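Local coordinates for GNA33 (Neisseria gonorrhoeae FA 1090, PDB 2G5D), which probably cleaves the beta-1,4 linkage between N-acetylmuramic acid and N-acetylglucosamine in peptidoglycan, as a lytic transglycosylase that forms a 1,6-anhydro product, at residues His91-Gln94 / Ala95-Phe99; Ala184-Ser187 / Arg188-Ile191; Pro209-Thr212 / Arg213-Asn217. All blocks are in the same frame, centred on the assembly; numbering follows the deposited sequence.

Contact 1. Residues His91-Gln94 / Ala95-Phe99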
loop_
_atom_site.group_PDB
_atom_site.type_symbol
_atom_site.label_atom_id
_atom_site.label_comp_id
_atom_site.label_asym_id
_atom_site.label_seq_id
_atom_site.Cartn_x
_atom_site.Cartn_y
_atom_site.Cartn_z
ATOM N N HIS A 91 22.770 12.832 6.631
ATOM C CA HIS A 91 24.016 12.080 6.837
ATOM C C HIS A 91 23.788 11.136 7.990
ATOM O O HIS A 91 23.211 11.526 9.001
ATOM C CB HIS A 91 25.194 12.990 7.193
ATOM C CG HIS A 91 26.536 12.318 7.074
ATOM N ND1 HIS A 91 26.995 11.394 7.989
ATOM C CD2 HIS A 91 27.513 12.440 6.141
ATOM C CE1 HIS A 91 28.180 10.959 7.617
ATOM N NE2 HIS A 91 28.526 11.585 6.502
ATOM N N SER A 92 24.261 9.898 7.837
ATOM C CA SER A 92 24.084 8.841 8.822
ATOM C C SER A 92 24.638 9.111 10.209
ATOM O O SER A 92 24.132 8.544 11.176
ATOM C CB SER A 92 24.678 7.554 8.291
ATOM O OG SER A 92 23.991 7.179 7.126
ATOM N N PHE A 93 25.671 9.946 10.317
ATOM C CA PHE A 93 26.252 10.261 11.623
ATOM C C PHE A 93 25.267 11.062 12.469
ATOM O O PHE A 93 24.906 10.654 13.580
ATOM C CB PHE A 93 27.593 11.000 11.492
ATOM C CG PHE A 93 28.235 11.322 12.816
ATOM C CD1 PHE A 93 28.855 10.316 13.565
ATOM C CD2 PHE A 93 28.200 12.617 13.327
ATOM C CE1 PHE A 93 29.455 10.595 14.798
ATOM C CE2 PHE A 93 28.793 12.906 14.563
ATOM C CZ PHE A 93 29.428 11.894 15.291
ATOM N N GLN A 94 24.837 12.194 11.917
ATOM C CA GLN A 94 23.852 13.090 12.539
ATOM C C GLN A 94 22.448 12.483 12.670
ATOM O O GLN A 94 21.757 12.671 13.698
ATOM C CB GLN A 94 23.777 14.368 11.713
ATOM C CG GLN A 94 24.968 15.322 11.927
ATOM C CD GLN A 94 26.201 15.084 11.033
ATOM O OE1 GLN A 94 27.196 15.813 11.155
ATOM N NE2 GLN A 94 26.143 14.102 10.139
ATOM N N ALA A 95 22.037 11.761 11.628
ATOM C CA ALA A 95 20.744 11.100 11.563
ATOM C C ALA A 95 20.628 9.972 12.590
ATOM O O ALA A 95 19.580 9.787 13.173
ATOM C CB ALA A 95 20.496 10.583 10.156
ATOM N N LYS A 96 21.700 9.213 12.803
ATOM C CA LYS A 96 21.725 8.244 13.912
ATOM C C LYS A 96 21.465 8.918 15.267
ATOM O O LYS A 96 20.654 8.432 16.074
ATOM C CB LYS A 96 23.064 7.531 13.987
ATOM C CG LYS A 96 23.135 6.482 15.100
ATOM C CD LYS A 96 24.383 5.666 14.960
ATOM C CE LYS A 96 25.003 5.393 16.290
ATOM N NZ LYS A 96 26.465 5.232 16.137
ATOM N N ARG A 97 22.183 10.012 15.516
ATOM C CA ARG A 97 22.046 10.742 16.781
ATOM C C ARG A 97 20.674 11.319 17.024
ATOM O O ARG A 97 20.216 11.308 18.157
ATOM C CB ARG A 97 23.148 11.777 16.946
ATOM C CG ARG A 97 24.378 11.088 17.377
ATOM C CD ARG A 97 25.604 11.504 16.596
ATOM N NE ARG A 97 26.308 12.593 17.252
ATOM C CZ ARG A 97 27.288 12.421 18.133
ATOM N NH1 ARG A 97 27.887 13.483 18.663
ATOM N NH2 ARG A 97 27.677 11.191 18.468
ATOM N N PHE A 98 20.036 11.792 15.949
ATOM C CA PHE A 98 18.620 12.183 15.918
ATOM C C PHE A 98 17.654 11.053 16.366
ATOM O O PHE A 98 16.758 11.292 17.177
ATOM C CB PHE A 98 18.259 12.665 14.510
ATOM C CG PHE A 98 16.783 12.889 14.283
ATOM C CD1 PHE A 98 16.117 13.950 14.908
ATOM C CD2 PHE A 98 16.064 12.059 13.418
ATOM C CE1 PHE A 98 14.762 14.150 14.701
ATOM C CE2 PHE A 98 14.706 12.262 13.195
ATOM C CZ PHE A 98 14.058 13.302 13.831
ATOM N N PHE A 99 17.837 9.846 15.825
ATOM C CA PHE A 99 16.954 8.728 16.160
ATOM C C PHE A 99 17.237 8.234 17.587
ATOM O O PHE A 99 16.341 7.769 18.264
ATOM C CB PHE A 99 17.014 7.574 15.112
ATOM C CG PHE A 99 16.418 7.928 13.764
ATOM C CD1 PHE A 99 17.223 8.024 12.618
ATOM C CD2 PHE A 99 15.039 8.205 13.637
ATOM C CE1 PHE A 99 16.661 8.373 11.349
ATOM C CE2 PHE A 99 14.480 8.560 12.381
ATOM C CZ PHE A 99 15.288 8.631 11.243
#
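The phenyl ring of Phe93 and the guanidinium of Arg97 lie side by side with their planes only 23° apart, an i to i+4 pairing on the opening turns of helix 92-102. Phe93 CZ sits over the centre of one guanidinium face, 3.6 Å from Arg97 CZ. On one face of the phenyl ring, shifted toward its rim, is Arg97 CD, whose CH-pi contact measures 4.1 Å to the ring centroid. At the ring's edge, in its plane, lies Gln94 CD. Phe93 reaches this position because its CG is trans to the backbone N (chi1 -179°), while two bends in the arginine chain, at chi2 and chi3, fold the guanidinium back alongside the ring.

Ahead of this pair, His91 is the N-cap. Its ND1 accepts from Phe93 N at 3.0 Å, with the donor almost in the plane of the imidazole, so a side chain satisfies an amide that has no preceding helical turn to bond to. Ser92 OG is turned elsewhere, to Ala59 N at the start of helix 58-72, and Ala95 and Phe99 pack on Phe58. The regular helical bonds begin with Ala95 N to His91 O, at 2.9 Å. Phe93 O is met by both parts of Arg97: its backbone N bonds weakly at 3.4 Å, and its CD lies 3.2 Å away.

Contact 2. Residues Ala184-Ser187 / Arg188-Ile191; sequences ADLS and RFPI
Asp185 and Arg188 meet through one carboxylate oxygen and the CG and NE of the arginine. OD1 of Asp185 lies 3.0 Å from Arg188 CG and forms a long salt bridge, at 3.5 Å, with Arg188 NE. The carboxylate and guanidinium planes are turned 53° from each other, so the pairing is a slanting, single-atom approach and lacks the flat two-oxygen grip of a bidentate bridge. The bend of the arginine at chi2 (-89°) carries NE round to the same oxygen that CG touches.

The backbone beneath holds these two side chains together. Arg188 N donates to Asp185 O at 3.0 Å, from above the carbonyl plane. That same oxygen lies near the plane of the Phe189 ring, at its edge, 3.1 Å from CD1, so one carbonyl serves an amide and an aromatic C-H edge. One residue on, Phe189 N bonds weakly to Leu186 O, and the methyl CD1 of Ile191 rests 3.4 Å from that second carbonyl oxygen. Apolar contacts are looser: CD1 of Phe189 stands 4.4 Å from Leu186 CD2, and Ala184 CB lies near its CE1.

Farther out, Ala184 is tied by backbone bonds to Val163 of the neighbouring strand. Phe189 packs on Pro209 and, together with Leu186 and Ile191, on Ile198, which places the loop against its own sheet. Pro190 then reverses the chain, with Ile191 N bonded to Phe189 O at 2.9 Å. In the loop after strand 182-184, within the MltA-specific insert domain, the backbone thus forms two overlapping beta turns, 185-188 and 186-189, with helix-like angles at Leu186, Ser187 and Arg188, followed by an inverse gamma turn centred on Pro190.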
loop_
_atom_site.group_PDB
_atom_site.type_symbol
_atom_site.label_atom_id
_atom_site.label_comp_id
_atom_site.label_asym_id
_atom_site.label_seq_id
_atom_site.Cartn_x
_atom_site.Cartn_y
_atom_site.Cartn_z
ATOM N N ALA A 184 -31.900 3.546 -3.664
ATOM C CA ALA A 184 -30.785 2.589 -3.661
ATOM C C ALA A 184 -31.136 1.281 -2.959
ATOM O O ALA A 184 -31.682 1.286 -1.852
ATOM C CB ALA A 184 -29.547 3.212 -3.036
ATOM N N ASP A 185 -30.822 0.164 -3.613
ATOM C CA ASP A 185 -31.082 -1.162 -3.056
ATOM C C ASP A 185 -29.822 -1.751 -2.428
ATOM O O ASP A 185 -29.012 -2.374 -3.121
ATOM C CB ASP A 185 -31.622 -2.105 -4.136
ATOM C CG ASP A 185 -32.265 -3.350 -3.554
ATOM O OD1 ASP A 185 -32.155 -4.427 -4.178
ATOM O OD2 ASP A 185 -32.878 -3.253 -2.472
ATOM N N LEU A 186 -29.678 -1.568 -1.115
ATOM C CA LEU A 186 -28.440 -1.901 -0.396
ATOM C C LEU A 186 -28.071 -3.385 -0.373
ATOM O O LEU A 186 -26.896 -3.732 -0.235
ATOM C CB LEU A 186 -28.452 -1.325 1.025
ATOM C CG LEU A 186 -28.285 0.195 1.166
ATOM C CD1 LEU A 186 -28.227 0.578 2.631
ATOM C CD2 LEU A 186 -27.048 0.714 0.434
ATOM N N SER A 187 -29.069 -4.252 -0.512
ATOM C CA SER A 187 -28.825 -5.688 -0.624
ATOM C C SER A 187 -28.045 -6.051 -1.898
ATOM O O SER A 187 -27.419 -7.110 -1.966
ATOM C CB SER A 187 -30.147 -6.452 -0.572
ATOM O OG SER A 187 -31.092 -5.885 -1.461
ATOM N N ARG A 188 -28.080 -5.167 -2.894
ATOM C CA ARG A 188 -27.413 -5.394 -4.178
ATOM C C ARG A 188 -25.935 -5.000 -4.156
ATOM O O ARG A 188 -25.115 -5.603 -4.850
ATOM C CB ARG A 188 -28.118 -4.613 -5.293
ATOM C CG ARG A 188 -29.554 -5.026 -5.545
ATOM C CD ARG A 188 -29.642 -6.149 -6.555
ATOM N NE ARG A 188 -31.006 -6.652 -6.675
ATOM C CZ ARG A 188 -31.515 -7.202 -7.776
ATOM N NH1 ARG A 188 -30.780 -7.317 -8.881
ATOM N NH2 ARG A 188 -32.770 -7.629 -7.770
ATOM N N PHE A 189 -25.613 -3.973 -3.370
ATOM C CA PHE A 189 -24.252 -3.450 -3.268
ATOM C C PHE A 189 -23.352 -4.393 -2.462
ATOM O O PHE A 189 -23.823 -5.044 -1.522
ATOM C CB PHE A 189 -24.266 -2.051 -2.643
ATOM C CG PHE A 189 -24.911 -1.003 -3.508
ATOM C CD1 PHE A 189 -26.299 -0.930 -3.624
ATOM C CD2 PHE A 189 -24.131 -0.077 -4.193
ATOM C CE1 PHE A 189 -26.900 0.038 -4.423
ATOM C CE2 PHE A 189 -24.720 0.897 -4.993
ATOM C CZ PHE A 189 -26.108 0.955 -5.106
ATOM N N PRO A 190 -22.055 -4.467 -2.831
ATOM C CA PRO A 190 -21.092 -5.385 -2.204
ATOM C C PRO A 190 -20.606 -4.950 -0.809
ATOM O O PRO A 190 -19.430 -4.619 -0.631
ATOM C CB PRO A 190 -19.933 -5.402 -3.208
ATOM C CG PRO A 190 -19.978 -4.057 -3.836
ATOM C CD PRO A 190 -21.426 -3.668 -3.904
ATOM N N ILE A 191 -21.512 -4.963 0.168
ATOM C CA ILE A 191 -21.173 -4.632 1.552
ATOM C C ILE A 191 -20.761 -5.910 2.282
ATOM O O ILE A 191 -21.384 -6.960 2.106
ATOM C CB ILE A 191 -22.355 -3.921 2.284
ATOM C CG1 ILE A 191 -22.659 -2.570 1.641
ATOM C CG2 ILE A 191 -22.071 -3.703 3.766
ATOM C CD1 ILE A 191 -23.938 -2.553 0.861
#

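Contact 3. Residues Pro209-Thr212 / Arg213-Asn217; sequences PYHT and RNQIN
The chain leaves strand 206-209 in an extended form through Thr212, then enters helix 213-217, whose first turn is closed by Ile216 N donating to Thr212 O at 3.0 Å. Thr212 is the N-cap, and the side chain of Gln215, the third residue of the helix, accepts from its amide as in a capping box, OE1 lying 3.0 Å from Thr212 N. The bond is nearly straight, 167° at the hydrogen, and the donor lies in the carbonyl plane of the Gln215 amide, on a lone pair. Gln215 reaches back because its CG is set beside its own backbone N (chi1 -64°) and the chain then runs out straight. The return bond from Gln215 N to Thr212 OG1 is not made at 3.6 Å, so only one arm is present.

Thr212 OG1 stands 3.2 Å from the same OE1, a weak and unsettled interaction, since the hydroxyl proton has another acceptor within reach; Gln215 CG passes equally close to that hydroxyl, and the two side chains cross at a slant, close together. From the residue before the N-cap, His211 brings the edge of its imidazole toward OE1, the ring and amide planes standing 67° apart. The far nitrogen of that ring, NE2, is bonded to Lys224 NZ, which helps to fix how the imidazole is turned.

Ile216 packs back on the segment before the helix: CG1 meets His211 CB at 3.8 Å, and CD1 lies near His211 O, while Phe314 and Leu221 add to its surroundings. Tyr210 carries His211 CD2 over one ring face and anchors its hydroxyl on Asp146. Tyr210 O, which also takes a bond from His266 NE2, is linked to the cap through a single water that donates to it at 3.2 Å and to Gln215 OE1 at 2.9 Å.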
loop_
_atom_site.group_PDB
_atom_site.type_symbol
_atom_site.label_atom_id
_atom_site.label_comp_id
_atom_site.label_asym_id
_atom_site.label_seq_id
_atom_site.Cartn_x
_atom_site.Cartn_y
_atom_site.Cartn_z
ATOM N N PRO A 209 -25.207 -0.642 -8.117
ATOM C CA PRO A 209 -23.766 -0.916 -8.024
ATOM C C PRO A 209 -23.041 -0.496 -9.303
ATOM O O PRO A 209 -23.603 -0.628 -10.392
ATOM C CB PRO A 209 -23.716 -2.437 -7.858
ATOM C CG PRO A 209 -24.969 -2.759 -7.132
ATOM C CD PRO A 209 -26.009 -1.777 -7.618
ATOM N N TYR A 210 -21.827 0.040 -9.171
ATOM C CA TYR A 210 -21.058 0.431 -10.339
ATOM C C TYR A 210 -20.589 -0.803 -11.118
ATOM O O TYR A 210 -20.662 -1.935 -10.615
ATOM C CB TYR A 210 -19.877 1.371 -9.997
ATOM C CG TYR A 210 -19.526 2.242 -11.180
ATOM C CD1 TYR A 210 -18.409 1.967 -11.979
ATOM C CD2 TYR A 210 -20.361 3.298 -11.554
ATOM C CE1 TYR A 210 -18.122 2.747 -13.103
ATOM C CE2 TYR A 210 -20.086 4.075 -12.658
ATOM C CZ TYR A 210 -18.964 3.797 -13.431
ATOM O OH TYR A 210 -18.713 4.573 -14.535
ATOM N N HIS A 211 -20.143 -0.575 -12.351
ATOM C CA HIS A 211 -19.696 -1.629 -13.263
ATOM C C HIS A 211 -18.566 -2.492 -12.677
ATOM O O HIS A 211 -17.718 -2.011 -11.926
ATOM C CB HIS A 211 -19.255 -1.010 -14.589
ATOM C CG HIS A 211 -20.349 -0.294 -15.320
ATOM N ND1 HIS A 211 -21.390 -0.954 -15.935
ATOM C CD2 HIS A 211 -20.548 1.026 -15.560
ATOM C CE1 HIS A 211 -22.189 -0.075 -16.512
ATOM N NE2 HIS A 211 -21.701 1.133 -16.299
ATOM N N THR A 212 -18.592 -3.775 -13.032
ATOM C CA THR A 212 -17.612 -4.762 -12.578
ATOM C C THR A 212 -16.474 -4.804 -13.583
ATOM O O THR A 212 -16.628 -4.305 -14.702
ATOM C CB THR A 212 -18.234 -6.173 -12.504
ATOM O OG1 THR A 212 -18.815 -6.493 -13.772
ATOM C CG2 THR A 212 -19.299 -6.263 -11.423
ATOM N N ARG A 213 -15.343 -5.398 -13.185
ATOM C CA ARG A 213 -14.184 -5.553 -14.080
ATOM C C ARG A 213 -14.555 -6.164 -15.429
ATOM O O ARG A 213 -14.135 -5.664 -16.464
ATOM C CB ARG A 213 -13.079 -6.396 -13.435
ATOM C CG ARG A 213 -11.843 -6.554 -14.310
ATOM C CD ARG A 213 -10.736 -7.294 -13.600
ATOM N NE ARG A 213 -10.196 -6.534 -12.477
ATOM C CZ ARG A 213 -9.238 -5.603 -12.559
ATOM N NH1 ARG A 213 -8.663 -5.289 -13.718
ATOM N NH2 ARG A 213 -8.847 -4.995 -11.457
ATOM N N ASN A 214 -15.343 -7.236 -15.409
ATOM C CA ASN A 214 -15.736 -7.909 -16.650
ATOM C C ASN A 214 -16.494 -6.983 -17.596
ATOM O O ASN A 214 -16.281 -7.027 -18.805
ATOM C CB ASN A 214 -16.558 -9.178 -16.375
ATOM C CG ASN A 214 -16.981 -9.885 -17.648
ATOM O OD1 ASN A 214 -18.167 -10.133 -17.872
ATOM N ND2 ASN A 214 -16.010 -10.200 -18.505
ATOM N N GLN A 215 -17.370 -6.149 -17.039
ATOM C CA GLN A 215 -18.168 -5.212 -17.827
ATOM C C GLN A 215 -17.322 -4.073 -18.396
ATOM O O GLN A 215 -17.510 -3.680 -19.552
ATOM C CB GLN A 215 -19.311 -4.647 -16.980
ATOM C CG GLN A 215 -20.311 -5.688 -16.532
ATOM C CD GLN A 215 -21.347 -5.114 -15.595
ATOM O OE1 GLN A 215 -21.018 -4.388 -14.656
ATOM N NE2 GLN A 215 -22.611 -5.419 -15.855
ATOM N N ILE A 216 -16.393 -3.568 -17.583
ATOM C CA ILE A 216 -15.444 -2.526 -17.977
ATOM C C ILE A 216 -14.476 -3.048 -19.035
ATOM O O ILE A 216 -14.174 -2.350 -20.011
ATOM C CB ILE A 216 -14.660 -1.983 -16.736
ATOM C CG1 ILE A 216 -15.632 -1.342 -15.721
ATOM C CG2 ILE A 216 -13.583 -0.998 -17.150
ATOM C CD1 ILE A 216 -15.049 -1.158 -14.284
ATOM N N ASN A 217 -13.967 -4.262 -18.827
ATOM C CA ASN A 217 -13.196 -4.946 -19.852
ATOM C C ASN A 217 -13.956 -5.003 -21.174
ATOM O O ASN A 217 -13.378 -4.804 -22.254
ATOM C CB ASN A 217 -12.867 -6.370 -19.409
ATOM C CG ASN A 217 -11.722 -6.438 -18.422
ATOM O OD1 ASN A 217 -11.428 -7.513 -17.907
ATOM N ND2 ASN A 217 -11.063 -5.308 -18.158
HETATM O O HOH W 1 -22.540 -4.054 -12.152
#

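Along the chain the three contacts follow in order, but they fall into two places. Contact 1, on helix 92-102, is on the opposite side of the chain's centre from the others, its centre about 53 Å from that of contact 2 and about 50 Å from that of contact 3. Contacts 2 and 3 both belong to the MltA-specific insert domain, with centres about 15 Å apart, and start at the ends of two strands, 182-184 and 206-209, of one five-stranded mixed sheet. They touch directly where Phe189 CE2 comes within 3.5 Å of Pro209 N. Local turns and caps thus occur on both sides of the molecule, and in the insert domain two of them pack together.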